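Local coordinates for protein rhamnonate dehydratase (Gibberella zeae PH-1, PDB 3FXG) that probably dehydrates L-rhamnonate to a 2-keto-3-deoxy sugar acid, as a magnesium-dependent member of the enolase superfamily, at residues D165-G170 and G180-K185; A89-H94 and Y402-P407; K6-I11 and D105-N110; L363-P368 and I389-R394. One frame throughout, in Å; residues are numbered along the deposited sequence.

Contact 1 of 4, residues D165-G170 and G180-K185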
loop_
_atom_site.group_PDB
_atom_site.type_symbol
_atom_site.label_atom_id
_atom_site.label_comp_id
_atom_site.label_asym_id
_atom_site.label_seq_id
_atom_site.Cartn_x
_atom_site.Cartn_y
_atom_site.Cartn_z
ATOM N N ASP A 165 -11.044 -38.440 -6.160
ATOM C CA ASP A 165 -9.857 -38.987 -5.506
ATOM C C ASP A 165 -9.704 -38.439 -4.087
ATOM O O ASP A 165 -9.900 -37.245 -3.844
ATOM C CB ASP A 165 -8.609 -38.673 -6.334
ATOM C CG ASP A 165 -8.622 -39.368 -7.681
ATOM O OD1 ASP A 165 -8.762 -40.609 -7.706
ATOM O OD2 ASP A 165 -8.494 -38.679 -8.714
ATOM N N PHE A 166 -9.352 -39.324 -3.158
ATOM C CA PHE A 166 -9.197 -38.963 -1.752
ATOM C C PHE A 166 -7.778 -39.081 -1.221
ATOM O O PHE A 166 -6.966 -39.856 -1.725
ATOM C CB PHE A 166 -10.034 -39.886 -0.856
ATOM C CG PHE A 166 -11.520 -39.735 -1.004
ATOM C CD1 PHE A 166 -12.298 -39.397 0.101
ATOM C CD2 PHE A 166 -12.153 -39.997 -2.216
ATOM C CE1 PHE A 166 -13.687 -39.328 0.000
ATOM C CE2 PHE A 166 -13.541 -39.929 -2.325
ATOM C CZ PHE A 166 -14.310 -39.594 -1.215
ATOM N N TYR A 167 -7.503 -38.309 -0.175
ATOM C CA TYR A 167 -6.236 -38.399 0.527
ATOM C C TYR A 167 -6.742 -38.843 1.900
ATOM O O TYR A 167 -7.893 -38.585 2.248
ATOM C CB TYR A 167 -5.495 -37.052 0.566
ATOM C CG TYR A 167 -6.107 -35.956 1.405
ATOM C CD1 TYR A 167 -5.890 -35.901 2.782
ATOM C CD2 TYR A 167 -6.848 -34.933 0.812
ATOM C CE1 TYR A 167 -6.388 -34.849 3.546
ATOM C CE2 TYR A 167 -7.350 -33.879 1.567
ATOM C CZ TYR A 167 -7.115 -33.841 2.932
ATOM O OH TYR A 167 -7.591 -32.789 3.679
ATOM N N CYS A 168 -5.914 -39.530 2.671
ATOM C CA CYS A 168 -6.368 -40.032 3.958
ATOM C C CYS A 168 -5.746 -39.329 5.154
ATOM O O CYS A 168 -4.522 -39.219 5.249
ATOM C CB CYS A 168 -6.084 -41.536 4.036
ATOM S SG CYS A 168 -6.695 -42.349 5.520
ATOM N N THR A 169 -6.598 -38.857 6.060
ATOM C CA THR A 169 -6.138 -38.178 7.270
ATOM C C THR A 169 -6.112 -39.185 8.412
ATOM O O THR A 169 -7.135 -39.778 8.755
ATOM C CB THR A 169 -7.068 -37.011 7.658
ATOM O OG1 THR A 169 -7.147 -36.083 6.569
ATOM C CG2 THR A 169 -6.540 -36.291 8.892
ATOM N N GLY A 170 -4.933 -39.382 8.993
ATOM C CA GLY A 170 -4.803 -40.331 10.083
ATOM C C GLY A 170 -3.360 -40.539 10.500
ATOM O O GLY A 170 -2.443 -40.026 9.862
ATOM N N GLY A 180 -4.819 -47.076 -1.426
ATOM C CA GLY A 180 -5.098 -46.386 -2.673
ATOM C C GLY A 180 -5.283 -44.879 -2.609
ATOM O O GLY A 180 -5.522 -44.245 -3.640
ATOM N N PHE A 181 -5.196 -44.297 -1.417
ATOM C CA PHE A 181 -5.335 -42.846 -1.282
ATOM C C PHE A 181 -4.107 -42.200 -1.921
ATOM O O PHE A 181 -3.014 -42.772 -1.878
ATOM C CB PHE A 181 -5.447 -42.469 0.198
ATOM C CG PHE A 181 -6.732 -42.918 0.838
ATOM C CD1 PHE A 181 -7.880 -42.139 0.746
ATOM C CD2 PHE A 181 -6.806 -44.142 1.497
ATOM C CE1 PHE A 181 -9.086 -42.571 1.299
ATOM C CE2 PHE A 181 -8.005 -44.586 2.054
ATOM C CZ PHE A 181 -9.150 -43.796 1.954
ATOM N N TRP A 182 -4.276 -41.020 -2.519
ATOM C CA TRP A 182 -3.154 -40.360 -3.180
ATOM C C TRP A 182 -2.159 -39.700 -2.235
ATOM O O TRP A 182 -1.023 -39.428 -2.620
ATOM C CB TRP A 182 -3.643 -39.332 -4.224
ATOM C CG TRP A 182 -4.337 -38.094 -3.691
ATOM C CD1 TRP A 182 -5.686 -37.888 -3.589
ATOM C CD2 TRP A 182 -3.713 -36.888 -3.223
ATOM N NE1 TRP A 182 -5.939 -36.630 -3.089
ATOM C CE2 TRP A 182 -4.748 -35.996 -2.855
ATOM C CE3 TRP A 182 -2.381 -36.473 -3.078
ATOM C CZ2 TRP A 182 -4.491 -34.715 -2.348
ATOM C CZ3 TRP A 182 -2.125 -35.196 -2.574
ATOM C CH2 TRP A 182 -3.179 -34.334 -2.216
ATOM N N GLY A 183 -2.583 -39.454 -1.000
ATOM C CA GLY A 183 -1.705 -38.829 -0.027
ATOM C C GLY A 183 -2.161 -39.095 1.396
ATOM O O GLY A 183 -3.276 -39.575 1.625
ATOM N N GLY A 184 -1.300 -38.785 2.358
ATOM C CA GLY A 184 -1.650 -38.997 3.751
ATOM C C GLY A 184 -1.403 -37.763 4.595
ATOM O O GLY A 184 -0.341 -37.157 4.502
ATOM N N LYS A 185 -2.384 -37.381 5.412
ATOM C CA LYS A 185 -2.240 -36.213 6.282
ATOM C C LYS A 185 -2.173 -36.674 7.731
ATOM O O LYS A 185 -3.100 -37.309 8.234
ATOM C CB LYS A 185 -3.417 -35.248 6.107
ATOM C CG LYS A 185 -3.243 -33.926 6.859
ATOM C CD LYS A 185 -4.324 -32.900 6.484
ATOM C CE LYS A 185 -5.705 -33.339 6.947
ATOM N NZ LYS A 185 -6.771 -32.382 6.522
#
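Lys185 NZ donates to Tyr167 OH over 3.0 Å, meeting the ring at its edge and in its plane. The same amine forms salt bridges with Glu248, a magnesium ligand, and with Glu345; three oxygens thus surround it, and the Lys185 side chain comes within about 4 Å of the bound magnesium ion. A bend at chi3 (66°) turns CE toward Thr169, whose OG1 lies 3.1 Å from Lys185 CE and is hydrogen-bonded to Glu345. Parallel strand pairing continues alongside: Cys168 N bonds to Gly183 O at 2.8 Å, Lys185 N to Cys168 O, and Gly170 N to Lys185 O. One step earlier, Trp182 N donates to Phe166 O at 3.0 Å, in the carbonyl plane. Beside Tyr167, Trp182 points the same way, and Tyr167 CB sits 3.9 Å from the centroid of the indole five-membered ring, over its face. The Trp182 NE1 buried here has no partner in the model. On the face carrying Cys168, its CB lies over the Phe181 ring, 3.7 Å from the centroid, and SG adds a sulfur-aromatic contact at 4.4 Å from the same centroid. Phe166 CB touches CD1 and CE1 of that ring. The pairing closes a beta-alpha-beta crossover of the barrel domain: helix 173-179, ended by a Schellman motif at Gly180, links strands 163-169 and 184-187, which strands 344-347 and 219-222 flank.

Contact 2 of 4, residues A89-H94 and Y402-P407; sequences ACWLVH and YLFKVP
Cys90 and Trp91, with His94 one turn on in helix 86-101, face the 3-10 turn ending in Leu403 and Phe404, with the CA atoms of Trp91 and Leu403 6.7 Å apart. Phe404 does most of the touching. Its CE1 lies over a face of the Trp91 indole, 3.7 Å from CD1, but the two rings, tilted by 29°, are slid apart and barely overlap. Phe404 CZ meets His94 CB at 3.7 Å, and the His94 ring stands at 88° to the phenyl, completing an aromatic cluster. Trp91 CG is anti to its backbone N (chi1 -167°). The indole NE1 donates to a water at 3.0 Å, which in turn donates to Leu403 O at 2.8 Å; Pro88 of a neighbouring subunit also packs on Trp91. Leu403 CD1 makes a looser contact with Cys90 CB at 4.2 Å. The two ring nitrogens of His94 are hydrogen-bonded to Ser16 (NE2) and Glu98 (ND1). The segment after strand 397-399 thus packs against helix 86-101 beside strand 11-19.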
loop_
_atom_site.group_PDB
_atom_site.type_symbol
_atom_site.label_atom_id
_atom_site.label_comp_id
_atom_site.label_asym_id
_atom_site.label_seq_id
_atom_site.Cartn_x
_atom_site.Cartn_y
_atom_site.Cartn_z
ATOM N N ALA A 89 -28.128 -27.539 19.772
ATOM C CA ALA A 89 -28.447 -27.371 18.360
ATOM C C ALA A 89 -29.939 -27.608 18.154
ATOM O O ALA A 89 -30.615 -26.825 17.483
ATOM C CB ALA A 89 -27.637 -28.350 17.515
ATOM N N CYS A 90 -30.452 -28.687 18.743
ATOM C CA CYS A 90 -31.869 -29.021 18.616
ATOM C C CYS A 90 -32.754 -27.946 19.224
ATOM O O CYS A 90 -33.833 -27.658 18.709
ATOM C CB CYS A 90 -32.172 -30.362 19.291
ATOM S SG CYS A 90 -31.416 -31.784 18.477
ATOM N N TRP A 91 -32.298 -27.356 20.324
ATOM C CA TRP A 91 -33.062 -26.308 20.992
ATOM C C TRP A 91 -33.247 -25.133 20.035
ATOM O O TRP A 91 -34.346 -24.593 19.904
ATOM C CB TRP A 91 -32.326 -25.835 22.245
ATOM C CG TRP A 91 -33.161 -24.997 23.163
ATOM C CD1 TRP A 91 -33.902 -25.431 24.228
ATOM C CD2 TRP A 91 -33.337 -23.575 23.104
ATOM N NE1 TRP A 91 -34.522 -24.368 24.838
ATOM C CE2 TRP A 91 -34.194 -23.217 24.169
ATOM C CE3 TRP A 91 -32.852 -22.569 22.253
ATOM C CZ2 TRP A 91 -34.579 -21.891 24.411
ATOM C CZ3 TRP A 91 -33.235 -21.248 22.492
ATOM C CH2 TRP A 91 -34.091 -20.922 23.566
ATOM N N LEU A 92 -32.167 -24.747 19.362
ATOM C CA LEU A 92 -32.212 -23.630 18.421
ATOM C C LEU A 92 -33.073 -23.935 17.199
ATOM O O LEU A 92 -33.822 -23.077 16.730
ATOM C CB LEU A 92 -30.793 -23.258 17.983
ATOM C CG LEU A 92 -29.906 -22.657 19.077
ATOM C CD1 LEU A 92 -28.472 -22.550 18.580
ATOM C CD2 LEU A 92 -30.438 -21.285 19.473
ATOM N N VAL A 93 -32.967 -25.158 16.688
ATOM C CA VAL A 93 -33.749 -25.565 15.526
ATOM C C VAL A 93 -35.223 -25.199 15.690
ATOM O O VAL A 93 -35.813 -24.539 14.833
ATOM C CB VAL A 93 -33.670 -27.097 15.295
ATOM C CG1 VAL A 93 -34.720 -27.520 14.278
ATOM C CG2 VAL A 93 -32.279 -27.488 14.808
ATOM N N HIS A 94 -35.810 -25.625 16.802
ATOM C CA HIS A 94 -37.224 -25.382 17.064
ATOM C C HIS A 94 -37.569 -24.018 17.637
ATOM O O HIS A 94 -38.569 -23.420 17.250
ATOM C CB HIS A 94 -37.761 -26.479 17.984
ATOM C CG HIS A 94 -37.644 -27.853 17.401
ATOM N ND1 HIS A 94 -38.432 -28.288 16.356
ATOM C CD2 HIS A 94 -36.789 -28.867 17.673
ATOM C CE1 HIS A 94 -38.066 -29.509 16.010
ATOM N NE2 HIS A 94 -37.071 -29.883 16.793
ATOM N N TYR A 402 -37.729 -33.273 25.285
ATOM C CA TYR A 402 -37.409 -33.045 26.691
ATOM C C TYR A 402 -36.766 -31.687 26.968
ATOM O O TYR A 402 -36.919 -31.134 28.055
ATOM C CB TYR A 402 -36.499 -34.167 27.211
ATOM C CG TYR A 402 -35.047 -34.057 26.796
ATOM C CD1 TYR A 402 -34.112 -33.430 27.623
ATOM C CD2 TYR A 402 -34.606 -34.581 25.582
ATOM C CE1 TYR A 402 -32.771 -33.332 27.251
ATOM C CE2 TYR A 402 -33.268 -34.487 25.201
ATOM C CZ TYR A 402 -32.358 -33.863 26.037
ATOM O OH TYR A 402 -31.038 -33.766 25.662
ATOM N N LEU A 403 -36.054 -31.151 25.981
ATOM C CA LEU A 403 -35.380 -29.866 26.132
ATOM C C LEU A 403 -36.341 -28.690 26.283
ATOM O O LEU A 403 -35.939 -27.600 26.700
ATOM C CB LEU A 403 -34.461 -29.618 24.931
ATOM C CG LEU A 403 -33.220 -30.506 24.820
ATOM C CD1 LEU A 403 -32.596 -30.348 23.441
ATOM C CD2 LEU A 403 -32.225 -30.135 25.912
ATOM N N PHE A 404 -37.608 -28.913 25.955
ATOM C CA PHE A 404 -38.602 -27.852 26.033
ATOM C C PHE A 404 -39.588 -28.022 27.183
ATOM O O PHE A 404 -40.522 -27.235 27.326
ATOM C CB PHE A 404 -39.341 -27.766 24.700
ATOM C CG PHE A 404 -38.421 -27.676 23.514
ATOM C CD1 PHE A 404 -37.660 -26.533 23.293
ATOM C CD2 PHE A 404 -38.287 -28.749 22.639
ATOM C CE1 PHE A 404 -36.775 -26.461 22.216
ATOM C CE2 PHE A 404 -37.407 -28.687 21.562
ATOM C CZ PHE A 404 -36.650 -27.543 21.350
ATOM N N LYS A 405 -39.377 -29.046 28.002
ATOM C CA LYS A 405 -40.244 -29.295 29.150
ATOM C C LYS A 405 -39.760 -28.489 30.349
ATOM O O LYS A 405 -39.203 -29.040 31.301
ATOM C CB LYS A 405 -40.256 -30.787 29.502
ATOM C CG LYS A 405 -41.333 -31.596 28.792
ATOM C CD LYS A 405 -41.197 -31.527 27.283
ATOM C CE LYS A 405 -42.358 -32.234 26.595
ATOM N NZ LYS A 405 -42.441 -33.671 26.970
ATOM N N VAL A 406 -39.971 -27.179 30.294
ATOM C CA VAL A 406 -39.551 -26.294 31.371
ATOM C C VAL A 406 -40.475 -26.440 32.578
ATOM O O VAL A 406 -41.698 -26.368 32.451
ATOM C CB VAL A 406 -39.541 -24.817 30.904
ATOM C CG1 VAL A 406 -40.891 -24.447 30.314
ATOM C CG2 VAL A 406 -39.202 -23.900 32.069
ATOM N N PRO A 407 -39.898 -26.660 33.767
ATOM C CA PRO A 407 -40.709 -26.812 34.976
ATOM C C PRO A 407 -41.463 -25.537 35.337
ATOM O O PRO A 407 -41.034 -24.435 34.998
ATOM C CB PRO A 407 -39.678 -27.207 36.033
ATOM C CG PRO A 407 -38.433 -26.532 35.559
ATOM C CD PRO A 407 -38.463 -26.794 34.073
HETATM O O HOH W 1 -35.940 -24.891 27.463
#

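Contact 3 of 4, residues K6-I11 and D105-N110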
loop_
_atom_site.group_PDB
_atom_site.type_symbol
_atom_site.label_atom_id
_atom_site.label_comp_id
_atom_site.label_asym_id
_atom_site.label_seq_id
_atom_site.Cartn_x
_atom_site.Cartn_y
_atom_site.Cartn_z
ATOM N N LYS A 6 -44.561 -27.649 -12.383
ATOM C CA LYS A 6 -44.665 -28.596 -11.284
ATOM C C LYS A 6 -45.201 -27.969 -10.000
ATOM O O LYS A 6 -44.801 -26.867 -9.615
ATOM C CB LYS A 6 -43.292 -29.223 -11.029
ATOM C CG LYS A 6 -43.274 -30.380 -10.045
ATOM C CD LYS A 6 -41.857 -30.924 -9.884
ATOM C CE LYS A 6 -41.824 -32.166 -8.999
ATOM N NZ LYS A 6 -42.397 -31.908 -7.644
ATOM N N ASP A 7 -46.125 -28.672 -9.352
ATOM C CA ASP A 7 -46.690 -28.212 -8.087
ATOM C C ASP A 7 -45.795 -28.853 -7.032
ATOM O O ASP A 7 -45.980 -30.017 -6.679
ATOM C CB ASP A 7 -48.125 -28.714 -7.923
ATOM C CG ASP A 7 -48.797 -28.159 -6.682
ATOM O OD1 ASP A 7 -49.874 -28.673 -6.309
ATOM O OD2 ASP A 7 -48.255 -27.203 -6.084
ATOM N N PHE A 8 -44.814 -28.095 -6.550
ATOM C CA PHE A 8 -43.855 -28.596 -5.570
ATOM C C PHE A 8 -44.407 -28.586 -4.149
ATOM O O PHE A 8 -45.001 -27.604 -3.713
ATOM C CB PHE A 8 -42.577 -27.754 -5.619
ATOM C CG PHE A 8 -41.312 -28.559 -5.505
ATOM C CD1 PHE A 8 -40.754 -29.162 -6.626
ATOM C CD2 PHE A 8 -40.684 -28.721 -4.276
ATOM C CE1 PHE A 8 -39.583 -29.913 -6.526
ATOM C CE2 PHE A 8 -39.514 -29.472 -4.166
ATOM C CZ PHE A 8 -38.964 -30.068 -5.294
ATOM N N PRO A 9 -44.213 -29.685 -3.405
ATOM C CA PRO A 9 -44.713 -29.743 -2.028
ATOM C C PRO A 9 -44.003 -28.747 -1.109
ATOM O O PRO A 9 -42.802 -28.514 -1.243
ATOM C CB PRO A 9 -44.458 -31.196 -1.628
ATOM C CG PRO A 9 -43.256 -31.569 -2.441
ATOM C CD PRO A 9 -43.566 -30.952 -3.787
ATOM N N LYS A 10 -44.757 -28.153 -0.189
ATOM C CA LYS A 10 -44.211 -27.190 0.764
ATOM C C LYS A 10 -43.726 -27.932 2.010
ATOM O O LYS A 10 -44.013 -29.114 2.182
ATOM C CB LYS A 10 -45.287 -26.184 1.181
ATOM C CG LYS A 10 -45.853 -25.325 0.057
ATOM C CD LYS A 10 -44.810 -24.376 -0.508
ATOM C CE LYS A 10 -45.468 -23.157 -1.153
ATOM N NZ LYS A 10 -46.420 -23.525 -2.236
ATOM N N ILE A 11 -42.993 -27.235 2.875
ATOM C CA ILE A 11 -42.506 -27.842 4.110
ATOM C C ILE A 11 -43.676 -27.949 5.079
ATOM O O ILE A 11 -44.363 -26.962 5.353
ATOM C CB ILE A 11 -41.402 -26.995 4.769
ATOM C CG1 ILE A 11 -40.161 -26.973 3.874
ATOM C CG2 ILE A 11 -41.074 -27.556 6.150
ATOM C CD1 ILE A 11 -39.090 -26.001 4.346
ATOM N N ASP A 105 -41.536 -22.998 0.588
ATOM C CA ASP A 105 -41.217 -23.818 -0.573
ATOM C C ASP A 105 -39.762 -24.211 -0.341
ATOM O O ASP A 105 -38.892 -23.347 -0.258
ATOM C CB ASP A 105 -41.327 -22.989 -1.860
ATOM C CG ASP A 105 -41.214 -23.837 -3.117
ATOM O OD1 ASP A 105 -40.315 -24.703 -3.185
ATOM O OD2 ASP A 105 -42.023 -23.632 -4.045
ATOM N N PRO A 106 -39.479 -25.516 -0.219
ATOM C CA PRO A 106 -38.103 -25.970 0.014
ATOM C C PRO A 106 -37.102 -25.609 -1.080
ATOM O O PRO A 106 -35.893 -25.724 -0.880
ATOM C CB PRO A 106 -38.264 -27.479 0.193
ATOM C CG PRO A 106 -39.441 -27.788 -0.672
ATOM C CD PRO A 106 -40.393 -26.664 -0.354
ATOM N N ARG A 107 -37.596 -25.173 -2.234
ATOM C CA ARG A 107 -36.704 -24.788 -3.323
ATOM C C ARG A 107 -36.129 -23.395 -3.092
ATOM O O ARG A 107 -35.188 -22.983 -3.779
ATOM C CB ARG A 107 -37.446 -24.835 -4.662
ATOM C CG ARG A 107 -37.811 -26.251 -5.106
ATOM C CD ARG A 107 -38.698 -26.228 -6.341
ATOM N NE ARG A 107 -39.918 -25.465 -6.098
ATOM C CZ ARG A 107 -40.868 -25.257 -7.006
ATOM N NH1 ARG A 107 -40.745 -25.758 -8.226
ATOM N NH2 ARG A 107 -41.944 -24.550 -6.688
ATOM N N ASN A 108 -36.689 -22.678 -2.120
ATOM C CA ASN A 108 -36.223 -21.328 -1.798
ATOM C C ASN A 108 -35.017 -21.391 -0.869
ATOM O O ASN A 108 -35.012 -20.793 0.207
ATOM C CB ASN A 108 -37.345 -20.517 -1.138
ATOM C CG ASN A 108 -38.463 -20.173 -2.107
ATOM O OD1 ASN A 108 -38.288 -20.249 -3.319
ATOM N ND2 ASN A 108 -39.612 -19.776 -1.574
ATOM N N THR A 109 -33.991 -22.119 -1.294
ATOM C CA THR A 109 -32.787 -22.276 -0.492
ATOM C C THR A 109 -32.091 -20.955 -0.190
ATOM O O THR A 109 -31.638 -20.732 0.936
ATOM C CB THR A 109 -31.795 -23.232 -1.176
ATOM O OG1 THR A 109 -31.605 -22.840 -2.542
ATOM C CG2 THR A 109 -32.332 -24.646 -1.136
ATOM N N ASN A 110 -32.004 -20.078 -1.186
ATOM C CA ASN A 110 -31.357 -18.786 -0.977
ATOM C C ASN A 110 -32.099 -17.931 0.045
ATOM O O ASN A 110 -31.483 -17.345 0.936
ATOM C CB ASN A 110 -31.222 -18.026 -2.303
ATOM C CG ASN A 110 -30.104 -18.575 -3.177
ATOM O OD1 ASN A 110 -29.275 -19.364 -2.717
ATOM N ND2 ASN A 110 -30.065 -18.148 -4.433
HETATM O O HOH W 2 -42.708 -25.105 -10.187
HETATM O O HOH W 3 -44.566 -24.772 -7.340
HETATM O O HOH W 4 -44.891 -24.925 -3.852
HETATM O O HOH W 5 -44.078 -22.010 -3.870
#
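Arg107 crosses the Phe8 ring with CD above its centre, 3.5 Å from the centroid; its guanidinium face lies over Phe8 CB, the guanidinium and ring planes 9° apart. The bend at chi3 (-58°) sets NE close to Phe8 CG; Arg107 CZ lies 3.3 Å from Phe8 CB. Two bonds close to the guanidinium plane hold the group in place, NE to Asp105 OD1 at 3.0 Å and NH2 to Asp105 OD2 at 2.8 Å, a side-on salt bridge; OD1 also accepts from Arg107 N. Waters join Lys6 O to NH1 and NH2, and two more link Asp105 OD2 to Lys10 NZ, one of them weakly, while Glu150 of a neighbouring subunit forms a salt bridge with NH1. Pro106 CG meets the edge of Phe8 at CE2, and Pro106 CD lies 3.2 Å from Pro9 O, a buried carbonyl with no polar partner in the model. Asp105 combines an Asx turn with a type I beta turn to Asn108, the N-cap residue of helix 109-119, and the N-terminal segment packs across this turn in the capping domain of an enolase-superfamily fold.

Contact 4 of 4, residues L363-P368 and I389-R394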
loop_
_atom_site.group_PDB
_atom_site.type_symbol
_atom_site.label_atom_id
_atom_site.label_comp_id
_atom_site.label_asym_id
_atom_site.label_seq_id
_atom_site.Cartn_x
_atom_site.Cartn_y
_atom_site.Cartn_z
ATOM N N LEU A 363 -25.260 -44.893 11.939
ATOM C CA LEU A 363 -26.481 -44.108 11.786
ATOM C C LEU A 363 -27.152 -44.454 10.457
ATOM O O LEU A 363 -28.376 -44.527 10.368
ATOM C CB LEU A 363 -26.167 -42.609 11.829
ATOM C CG LEU A 363 -27.348 -41.653 11.621
ATOM C CD1 LEU A 363 -28.407 -41.893 12.682
ATOM C CD2 LEU A 363 -26.857 -40.215 11.679
ATOM N N PHE A 364 -26.338 -44.663 9.426
ATOM C CA PHE A 364 -26.838 -45.002 8.097
ATOM C C PHE A 364 -26.374 -46.404 7.714
ATOM O O PHE A 364 -25.404 -46.916 8.275
ATOM C CB PHE A 364 -26.329 -43.981 7.075
ATOM C CG PHE A 364 -26.658 -42.559 7.435
ATOM C CD1 PHE A 364 -27.980 -42.131 7.491
ATOM C CD2 PHE A 364 -25.649 -41.655 7.749
ATOM C CE1 PHE A 364 -28.295 -40.823 7.855
ATOM C CE2 PHE A 364 -25.952 -40.343 8.116
ATOM C CZ PHE A 364 -27.277 -39.928 8.169
ATOM N N ILE A 365 -27.057 -47.019 6.755
ATOM C CA ILE A 365 -26.698 -48.370 6.332
ATOM C C ILE A 365 -25.988 -48.445 4.982
ATOM O O ILE A 365 -25.442 -49.491 4.625
ATOM C CB ILE A 365 -27.946 -49.275 6.242
ATOM C CG1 ILE A 365 -28.888 -48.753 5.161
ATOM C CG2 ILE A 365 -28.665 -49.315 7.578
ATOM C CD1 ILE A 365 -30.180 -49.540 5.033
ATOM N N ASP A 366 -25.982 -47.341 4.240
ATOM C CA ASP A 366 -25.375 -47.337 2.913
ATOM C C ASP A 366 -24.446 -46.168 2.586
ATOM O O ASP A 366 -24.431 -45.682 1.453
ATOM C CB ASP A 366 -26.482 -47.389 1.862
ATOM C CG ASP A 366 -27.556 -46.346 2.101
ATOM O OD1 ASP A 366 -27.356 -45.472 2.976
ATOM O OD2 ASP A 366 -28.598 -46.396 1.413
ATOM N N GLU A 367 -23.668 -45.717 3.561
ATOM C CA GLU A 367 -22.752 -44.613 3.313
ATOM C C GLU A 367 -21.667 -45.085 2.344
ATOM O O GLU A 367 -21.038 -46.116 2.567
ATOM C CB GLU A 367 -22.107 -44.159 4.626
ATOM C CG GLU A 367 -21.295 -42.876 4.524
ATOM C CD GLU A 367 -20.501 -42.585 5.789
ATOM O OE1 GLU A 367 -21.097 -42.574 6.888
ATOM O OE2 GLU A 367 -19.277 -42.363 5.681
ATOM N N PRO A 368 -21.454 -44.352 1.236
ATOM C CA PRO A 368 -20.418 -44.757 0.281
ATOM C C PRO A 368 -19.053 -44.462 0.903
ATOM O O PRO A 368 -18.806 -43.347 1.360
ATOM C CB PRO A 368 -20.714 -43.884 -0.935
ATOM C CG PRO A 368 -21.256 -42.629 -0.314
ATOM C CD PRO A 368 -22.186 -43.170 0.753
ATOM N N ILE A 389 -31.309 -44.098 6.780
ATOM C CA ILE A 389 -31.207 -44.307 8.214
ATOM C C ILE A 389 -31.329 -45.774 8.607
ATOM O O ILE A 389 -32.214 -46.493 8.138
ATOM C CB ILE A 389 -32.275 -43.478 8.962
ATOM C CG1 ILE A 389 -32.015 -41.987 8.732
ATOM C CG2 ILE A 389 -32.246 -43.801 10.450
ATOM C CD1 ILE A 389 -33.027 -41.069 9.385
ATOM N N ASN A 390 -30.415 -46.209 9.464
ATOM C CA ASN A 390 -30.394 -47.578 9.960
ATOM C C ASN A 390 -31.542 -47.737 10.960
ATOM O O ASN A 390 -31.568 -47.071 11.992
ATOM C CB ASN A 390 -29.044 -47.841 10.635
ATOM C CG ASN A 390 -28.968 -49.200 11.294
ATOM O OD1 ASN A 390 -29.853 -50.037 11.129
ATOM N ND2 ASN A 390 -27.897 -49.430 12.045
ATOM N N PRO A 391 -32.515 -48.616 10.658
ATOM C CA PRO A 391 -33.662 -48.846 11.543
ATOM C C PRO A 391 -33.254 -49.057 12.998
ATOM O O PRO A 391 -33.919 -48.578 13.916
ATOM C CB PRO A 391 -34.315 -50.088 10.942
ATOM C CG PRO A 391 -34.048 -49.920 9.482
ATOM C CD PRO A 391 -32.591 -49.489 9.472
ATOM N N ALA A 392 -32.155 -49.775 13.198
ATOM C CA ALA A 392 -31.655 -50.051 14.538
ATOM C C ALA A 392 -31.154 -48.773 15.202
ATOM O O ALA A 392 -31.036 -48.703 16.426
ATOM C CB ALA A 392 -30.532 -51.079 14.473
ATOM N N ALA A 393 -30.864 -47.761 14.392
ATOM C CA ALA A 393 -30.374 -46.494 14.914
ATOM C C ALA A 393 -31.513 -45.590 15.379
ATOM O O ALA A 393 -31.320 -44.749 16.257
ATOM C CB ALA A 393 -29.537 -45.782 13.856
ATOM N N ARG A 394 -32.699 -45.759 14.801
ATOM C CA ARG A 394 -33.834 -44.928 15.191
ATOM C C ARG A 394 -34.158 -45.049 16.673
ATOM O O ARG A 394 -34.604 -44.087 17.299
ATOM C CB ARG A 394 -35.072 -45.269 14.359
ATOM C CG ARG A 394 -35.026 -44.695 12.955
ATOM C CD ARG A 394 -36.386 -44.745 12.282
ATOM N NE ARG A 394 -36.358 -44.126 10.958
ATOM C CZ ARG A 394 -36.160 -42.829 10.735
ATOM N NH1 ARG A 394 -35.973 -41.993 11.750
ATOM N NH2 ARG A 394 -36.142 -42.366 9.493
#
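Leu363 O accepts from Asn390 N at 2.8 Å, in a nearly straight bond (176° at the hydrogen) whose donor is tilted from the carbonyl plane. Phe364 and Ile389 face each other in a single backbone bridge, with CA atoms 4.4 Å apart. Phe364 starts away from the other segment; its CG stands anti to the carbonyl carbon (chi1 -55°), and the ring end comes nearer, its edge meeting Ile389 N. Its CE1 touches Ile389 CG1 at 4.0 Å, and Leu363 CG covers the centre of one ring face. Asn390 CG is anti to its own backbone N (chi1 175°), and OD1 accepts from Ala392 N at 3.1 Å. This is an N-cap at the start of a short, weakly bonded helix about 391-394; the donor stands well above the carbonyl plane. The other branch, ND2, bonds to Asp362 O, so the amide ties the helix start to the loop before Leu363. This loop leads from barrel strand 344-347 to strand 374-376, and its partner precedes strand 397-399 of the N-terminal domain's antiparallel sheet. Ile365 packs against the aliphatic part of Asn390, CG2 to CB at 3.4 Å. The methyl of Ala393 points toward Leu363, 4.2 Å from CD1. Strand 78-84 contributes Phe80 and Thr82 against Phe364, and Leu68 and Glu70 of strand 66-73 touch Ile389.

How the contacts relate
From the N terminus, the segment entering strand 11-19 is the first to find its partner, at 105-110 (contact 3), closing a loop that holds the early strands and helix 86-101. Contact 2 opens on that helix, before contact 3 has closed, and ends only at 402-407, so the two loops cross. Contacts 1 and 4 both fall within the span of contact 2, in series: a local crossover in the barrel, then a return near the C terminus. Contact 1 lies beside the magnesium site, with its centre 40 Å from that of contact 2. Contacts 2 and 3 bind chain ends to the capping domain; contact 4 brings the barrel's last loops against the antiparallel sheet of that domain.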